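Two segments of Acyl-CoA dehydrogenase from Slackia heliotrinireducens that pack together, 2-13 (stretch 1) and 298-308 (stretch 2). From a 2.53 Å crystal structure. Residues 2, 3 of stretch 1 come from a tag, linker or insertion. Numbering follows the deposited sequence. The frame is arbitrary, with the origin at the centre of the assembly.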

ATOM      1  N   ASN A   2      17.568  -8.299  13.085  1.00 74.38           N
ATOM      2  CA  ASN A   2      18.590  -7.491  13.738  1.00 85.72           C
ATOM      3  C   ASN A   2      20.007  -7.779  13.237  1.00 89.86           C
ATOM      4  O   ASN A   2      20.521  -8.884  13.441  1.00 90.20           O
ATOM      5  CB  ASN A   2      18.516  -7.668  15.246  1.00 82.71           C
ATOM      6  N   ALA A   3      20.621  -6.772  12.600  1.00 73.14           N
ATOM      7  CA  ALA A   3      21.981  -6.852  12.103  1.00 68.86           C
ATOM      8  C   ALA A   3      22.586  -5.491  11.981  1.00 92.53           C
ATOM      9  O   ALA A   3      22.466  -4.874  10.964  1.00101.12           O
ATOM     10  CB  ALA A   3      22.008  -7.525  10.767  1.00 66.65           C
HETATM   11  N   MSE A   4      23.239  -5.004  13.029  1.00105.62           N
HETATM   12  CA  MSE A   4      23.805  -3.668  13.029  1.00 95.59           C
HETATM   13  C   MSE A   4      25.244  -3.740  13.434  1.00 99.33           C
HETATM   14  O   MSE A   4      25.851  -4.806  13.280  1.00102.90           O
HETATM   15  CB  MSE A   4      23.056  -2.832  14.042  1.00 90.97           C
HETATM   16  CG  MSE A   4      21.670  -2.532  13.519  1.00 89.97           C
HETATM   17 SE   MSE A   4      21.338  -0.610  13.698  0.37107.33          SE
HETATM   18  CE  MSE A   4      22.388   0.013  12.152  1.00 62.02           C
ATOM     19  N   TYR A   5      25.813  -2.659  13.954  1.00104.88           N
ATOM     20  CA  TYR A   5      27.230  -2.690  14.306  1.00103.50           C
ATOM     21  C   TYR A   5      27.538  -3.785  15.306  1.00103.40           C
ATOM     22  O   TYR A   5      28.243  -4.721  15.009  1.00105.02           O
ATOM     23  CB  TYR A   5      27.706  -1.351  14.854  1.00102.39           C
ATOM     24  CG  TYR A   5      29.163  -1.070  14.586  1.00 96.62           C
ATOM     25  CD1 TYR A   5      29.649  -1.044  13.305  1.00 90.82           C
ATOM     26  CD2 TYR A   5      30.051  -0.822  15.620  1.00 98.63           C
ATOM     27  CE1 TYR A   5      30.973  -0.787  13.049  1.00 92.54           C
ATOM     28  CE2 TYR A   5      31.379  -0.561  15.367  1.00 97.49           C
ATOM     29  CZ  TYR A   5      31.826  -0.546  14.071  1.00 95.93           C
ATOM     30  OH  TYR A   5      33.130  -0.279  13.775  1.00 94.86           O
ATOM     31  N   ASP A   6      27.019  -3.676  16.510  1.00104.66           N
ATOM     32  CA  ASP A   6      27.111  -4.831  17.395  1.00106.17           C
ATOM     33  C   ASP A   6      26.517  -6.007  16.627  1.00108.01           C
ATOM     34  O   ASP A   6      25.415  -5.897  16.087  1.00112.31           O
ATOM     35  CB  ASP A   6      26.362  -4.598  18.711  1.00108.82           C
ATOM     36  CG  ASP A   6      26.680  -3.248  19.343  1.00113.40           C
ATOM     37  OD1 ASP A   6      25.776  -2.666  19.986  1.00113.85           O
ATOM     38  OD2 ASP A   6      27.829  -2.769  19.200  1.00115.27           O
ATOM     39  N   GLY A   7      27.244  -7.118  16.549  1.00100.08           N
ATOM     40  CA  GLY A   7      26.782  -8.263  15.774  1.00 87.61           C
ATOM     41  C   GLY A   7      27.694  -8.577  14.606  1.00 72.48           C
ATOM     42  O   GLY A   7      27.695  -9.691  14.088  1.00 68.33           O
ATOM     43  N   LEU A   8      28.449  -7.571  14.174  1.00 66.99           N
ATOM     44  CA  LEU A   8      29.594  -7.765  13.292  1.00 58.25           C
ATOM     45  C   LEU A   8      30.798  -8.183  14.121  1.00 58.94           C
ATOM     46  O   LEU A   8      30.920  -7.796  15.281  1.00 67.88           O
ATOM     47  CB  LEU A   8      29.936  -6.483  12.543  1.00 57.09           C
ATOM     48  CG  LEU A   8      28.873  -5.805  11.693  1.00 56.04           C
ATOM     49  CD1 LEU A   8      29.465  -4.549  11.085  1.00 53.32           C
ATOM     50  CD2 LEU A   8      28.400  -6.772  10.631  1.00 49.28           C
ATOM     51  N   SER A   9      31.702  -8.942  13.520  1.00 53.92           N
ATOM     52  CA  SER A   9      32.949  -9.300  14.175  1.00 51.85           C
ATOM     53  C   SER A   9      33.836  -8.072  14.290  1.00 54.15           C
ATOM     54  O   SER A   9      33.569  -7.073  13.622  1.00 59.88           O
ATOM     55  CB  SER A   9      33.650 -10.387  13.376  1.00 50.69           C
ATOM     56  OG  SER A   9      34.007  -9.866  12.106  1.00 58.27           O
ATOM     57  N   ARG A  10      34.883  -8.133  15.120  1.00 53.09           N
ATOM     58  CA  ARG A  10      35.881  -7.057  15.166  1.00 55.18           C
ATOM     59  C   ARG A  10      36.480  -6.777  13.799  1.00 57.06           C
ATOM     60  O   ARG A  10      36.676  -5.616  13.435  1.00 54.11           O
ATOM     61  CB  ARG A  10      37.029  -7.386  16.104  1.00 62.51           C
ATOM     62  CG  ARG A  10      36.723  -7.186  17.532  1.00 71.11           C
ATOM     63  CD  ARG A  10      37.328  -5.931  18.118  1.00 64.13           C
ATOM     64  NE  ARG A  10      36.808  -5.842  19.471  1.00 63.66           N
ATOM     65  CZ  ARG A  10      37.416  -6.350  20.533  1.00 64.98           C
ATOM     66  NH1 ARG A  10      36.846  -6.245  21.726  1.00 75.08           N
ATOM     67  NH2 ARG A  10      38.601  -6.932  20.405  1.00 60.28           N
ATOM     68  N   ASP A  11      36.805  -7.847  13.068  1.00 55.02           N
ATOM     69  CA  ASP A  11      37.406  -7.724  11.741  1.00 57.62           C
ATOM     70  C   ASP A  11      36.476  -6.966  10.801  1.00 54.14           C
ATOM     71  O   ASP A  11      36.899  -6.019  10.149  1.00 52.87           O
ATOM     72  CB  ASP A  11      37.751  -9.097  11.158  1.00 59.73           C
ATOM     73  CG  ASP A  11      38.932  -9.750  11.863  1.00 70.59           C
ATOM     74  OD1 ASP A  11      39.827  -9.021  12.335  1.00 75.81           O
ATOM     75  OD2 ASP A  11      38.963 -10.995  11.947  1.00 79.59           O
ATOM     76  N   GLU A  12      35.209  -7.370  10.763  1.00 49.04           N
ATOM     77  CA  GLU A  12      34.206  -6.672   9.972  1.00 48.47           C
ATOM     78  C   GLU A  12      34.065  -5.202  10.394  1.00 57.05           C
ATOM     79  O   GLU A  12      33.956  -4.306   9.547  1.00 63.09           O
ATOM     80  CB  GLU A  12      32.867  -7.402  10.074  1.00 49.22           C
ATOM     81  CG  GLU A  12      32.860  -8.737   9.294  1.00 49.70           C
ATOM     82  CD  GLU A  12      31.753  -9.702   9.736  1.00 56.06           C
ATOM     83  OE1 GLU A  12      31.089  -9.442  10.762  1.00 63.32           O
ATOM     84  OE2 GLU A  12      31.547 -10.734   9.057  1.00 59.54           O
ATOM     85  N   GLN A  13      34.095  -4.942  11.695  1.00 52.58           N
ATOM     86  CA  GLN A  13      33.985  -3.573  12.167  1.00 53.86           C
ATOM     87  C   GLN A  13      35.194  -2.726  11.769  1.00 53.68           C
ATOM     88  O   GLN A  13      35.049  -1.542  11.451  1.00 56.75           O
ATOM     89  CB  GLN A  13      33.809  -3.548  13.681  1.00 59.96           C
ATOM     90  CG  GLN A  13      32.440  -3.978  14.142  1.00 64.59           C
ATOM     91  CD  GLN A  13      32.393  -4.309  15.623  1.00 73.10           C
ATOM     92  OE1 GLN A  13      33.345  -4.050  16.368  1.00 83.06           O
ATOM     93  NE2 GLN A  13      31.283  -4.898  16.058  1.00 69.99           N
HETATM   94  N   MSE A 298      15.415  -4.402   4.643  1.00 37.28           N
HETATM   95  CA  MSE A 298      16.407  -4.345   3.579  1.00 34.74           C
HETATM   96  C   MSE A 298      17.746  -4.924   3.996  1.00 38.37           C
HETATM   97  O   MSE A 298      18.328  -5.734   3.270  1.00 41.75           O
HETATM   98  CB  MSE A 298      16.630  -2.910   3.128  1.00 29.86           C
HETATM   99  CG  MSE A 298      15.460  -2.282   2.405  1.00 46.03           C
HETATM  100 SE   MSE A 298      15.972  -0.475   1.861  0.81 55.72          SE
HETATM  101  CE  MSE A 298      14.578   0.501   2.792  1.00 54.97           C
ATOM    102  N   ARG A 299      18.222  -4.502   5.166  1.00 35.01           N
ATOM    103  CA  ARG A 299      19.552  -4.863   5.646  1.00 32.88           C
ATOM    104  C   ARG A 299      19.594  -6.347   5.956  1.00 39.69           C
ATOM    105  O   ARG A 299      20.533  -7.045   5.589  1.00 44.26           O
ATOM    106  CB  ARG A 299      19.928  -4.029   6.876  1.00 34.47           C
ATOM    107  CG  ARG A 299      21.367  -4.194   7.330  1.00 37.77           C
ATOM    108  CD  ARG A 299      21.798  -3.103   8.324  1.00 34.87           C
ATOM    109  NE  ARG A 299      22.024  -1.831   7.649  1.00 44.84           N
ATOM    110  CZ  ARG A 299      21.348  -0.703   7.875  1.00 45.19           C
ATOM    111  NH1 ARG A 299      20.365  -0.670   8.776  1.00 39.65           N
ATOM    112  NH2 ARG A 299      21.649   0.393   7.169  1.00 35.34           N
ATOM    113  N   ASN A 300      18.553  -6.825   6.620  1.00 37.45           N
ATOM    114  CA  ASN A 300      18.400  -8.231   6.884  1.00 37.16           C
ATOM    115  C   ASN A 300      18.408  -9.091   5.600  1.00 42.49           C
ATOM    116  O   ASN A 300      18.993 -10.162   5.584  1.00 43.51           O
ATOM    117  CB  ASN A 300      17.108  -8.462   7.654  1.00 39.37           C
ATOM    118  CG  ASN A 300      17.255  -8.180   9.136  1.00 43.99           C
ATOM    119  OD1 ASN A 300      18.365  -8.225   9.680  1.00 38.29           O
ATOM    120  ND2 ASN A 300      16.131  -7.919   9.806  1.00 36.05           N
ATOM    121  N   LEU A 301      17.771  -8.621   4.532  1.00 39.06           N
ATOM    122  CA  LEU A 301      17.706  -9.407   3.312  1.00 35.79           C
ATOM    123  C   LEU A 301      19.049  -9.368   2.604  1.00 35.66           C
ATOM    124  O   LEU A 301      19.548 -10.399   2.159  1.00 39.97           O
ATOM    125  CB  LEU A 301      16.608  -8.913   2.380  1.00 32.55           C
ATOM    126  CG  LEU A 301      15.172  -9.153   2.849  1.00 34.80           C
ATOM    127  CD1 LEU A 301      14.182  -8.471   1.900  1.00 39.90           C
ATOM    128  CD2 LEU A 301      14.851 -10.633   2.942  1.00 32.35           C
ATOM    129  N   VAL A 302      19.656  -8.189   2.537  1.00 27.87           N
ATOM    130  CA  VAL A 302      20.934  -8.048   1.849  1.00 34.01           C
ATOM    131  C   VAL A 302      22.039  -8.812   2.596  1.00 48.31           C
ATOM    132  O   VAL A 302      22.705  -9.678   2.017  1.00 47.92           O
ATOM    133  CB  VAL A 302      21.296  -6.576   1.683  1.00 31.94           C
ATOM    134  CG1 VAL A 302      22.667  -6.432   1.050  1.00 34.10           C
ATOM    135  CG2 VAL A 302      20.262  -5.906   0.807  1.00 31.42           C
ATOM    136  N   TYR A 303      22.184  -8.548   3.890  1.00 51.60           N
ATOM    137  CA  TYR A 303      23.177  -9.254   4.699  1.00 44.98           C
ATOM    138  C   TYR A 303      22.966 -10.756   4.718  1.00 44.39           C
ATOM    139  O   TYR A 303      23.935 -11.529   4.757  1.00 42.57           O
ATOM    140  CB  TYR A 303      23.178  -8.760   6.143  1.00 42.59           C
ATOM    141  CG  TYR A 303      23.739  -7.371   6.340  1.00 42.28           C
ATOM    142  CD1 TYR A 303      23.966  -6.875   7.631  1.00 36.95           C
ATOM    143  CD2 TYR A 303      24.046  -6.547   5.256  1.00 33.51           C
ATOM    144  CE1 TYR A 303      24.481  -5.602   7.837  1.00 36.28           C
ATOM    145  CE2 TYR A 303      24.549  -5.249   5.463  1.00 37.89           C
ATOM    146  CZ  TYR A 303      24.752  -4.794   6.761  1.00 35.21           C
ATOM    147  OH  TYR A 303      25.267  -3.555   6.991  1.00 41.50           O
ATOM    148  N   GLY A 304      21.708 -11.183   4.723  1.00 43.19           N
ATOM    149  CA  GLY A 304      21.422 -12.614   4.788  1.00 39.61           C
ATOM    150  C   GLY A 304      21.861 -13.292   3.491  1.00 47.25           C
ATOM    151  O   GLY A 304      22.551 -14.310   3.515  1.00 44.90           O
ATOM    152  N   ALA A 305      21.483 -12.710   2.352  1.00 43.24           N
ATOM    153  CA  ALA A 305      21.850 -13.285   1.060  1.00 42.41           C
ATOM    154  C   ALA A 305      23.364 -13.330   0.939  1.00 46.66           C
ATOM    155  O   ALA A 305      23.921 -14.314   0.467  1.00 54.21           O
ATOM    156  CB  ALA A 305      21.236 -12.488  -0.107  1.00 32.40           C
ATOM    157  N   ALA A 306      24.030 -12.272   1.393  1.00 40.97           N
ATOM    158  CA  ALA A 306      25.479 -12.212   1.293  1.00 37.83           C
ATOM    159  C   ALA A 306      26.158 -13.248   2.187  1.00 42.26           C
ATOM    160  O   ALA A 306      27.126 -13.894   1.779  1.00 47.94           O
ATOM    161  CB  ALA A 306      25.974 -10.830   1.630  1.00 36.16           C
ATOM    162  N   ARG A 307      25.662 -13.411   3.407  1.00 41.87           N
ATOM    163  CA  ARG A 307      26.298 -14.347   4.321  1.00 46.97           C
ATOM    164  C   ARG A 307      26.075 -15.791   3.853  1.00 51.75           C
ATOM    165  O   ARG A 307      26.942 -16.640   4.055  1.00 60.44           O
ATOM    166  CB  ARG A 307      25.800 -14.137   5.762  1.00 40.30           C
ATOM    167  CG  ARG A 307      26.370 -12.890   6.453  1.00 40.15           C
ATOM    168  CD  ARG A 307      25.895 -12.763   7.914  1.00 44.89           C
ATOM    169  NE  ARG A 307      26.841 -12.079   8.802  1.00 60.07           N
ATOM    170  CZ  ARG A 307      26.479 -11.210   9.762  1.00 83.57           C
ATOM    171  NH1 ARG A 307      25.195 -10.902   9.966  1.00 87.75           N
ATOM    172  NH2 ARG A 307      27.398 -10.633  10.533  1.00 82.95           N
ATOM    173  N   GLU A 308      24.942 -16.062   3.206  1.00 53.02           N
ATOM    174  CA  GLU A 308      24.707 -17.377   2.580  1.00 51.77           C
ATOM    175  C   GLU A 308      25.809 -17.759   1.602  1.00 52.24           C
ATOM    176  O   GLU A 308      26.320 -18.872   1.644  1.00 54.02           O
ATOM    177  CB  GLU A 308      23.376 -17.415   1.831  1.00 51.19           C
ATOM    178  CG  GLU A 308      22.209 -17.947   2.618  1.00 50.22           C
ATOM    179  CD  GLU A 308      20.933 -18.007   1.782  1.00 57.58           C
ATOM    180  OE1 GLU A 308      20.953 -17.568   0.616  1.00 60.47           O
ATOM    181  OE2 GLU A 308      19.908 -18.515   2.285  1.00 67.60           O
TER
HETATM  182  O   HOH W   1      30.092 -12.599   9.573  1.00 59.42           O

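The residue most covered in this contact, Ala 3, is not native: with Asn 2 it comes from the expression tag, yet it lies against the helix formed by 298-308. Its CB points toward that helix and rests 3.8 Å from CD1 of Tyr 303, an apolar contact between the small methyl and the ring. Ala 3 O lies 3.2 Å from Arg 299 CD. The one direct hydrogen bond across the stretches is weak: Asn 2 N donates to Asn 300 OD1 over 3.5 Å. The Asn 2 side chain, modelled only to CB, points away. Arg 299, Asn 300, Tyr 303 and Arg 307 supply the helix side of the contact; the first two are neighbours and the others follow three and four residues farther on, so all four reach the same flank. Arg 299 is buried, and its guanidinium carries the CE methyl of selenomethionine Met 4 over one face, CE to NH1 being 4.0 Å; its NE and NH2 are hydrogen-bonded elsewhere in the structure.

Farther along the helix, the CA-to-CB bond of Arg 307 points toward stretch 1, and the chain is long, with chi1 m and chi2 and chi3 t. Its NH2 forms a long salt bridge of 3.9 Å with Glu 12 OE1, which sits at the guanidinium edge. Water 1 adds a bridge, donating to Glu 12 OE2 at 2.4 Å and accepting weakly from Arg 307 NE at 3.4 Å. Ser 9 caps the helix, its OG accepting from Glu 12 N (3.1 Å), and Ser 9 N donates in return to Glu 12 OE1 (2.9 Å). Before it, a type II turn from Tyr 5 to Leu 8, closed by Leu 8 N to Tyr 5 O (3.0 Å), places Gly 7 at a positive phi suited to glycine. The interface buries 372 Å².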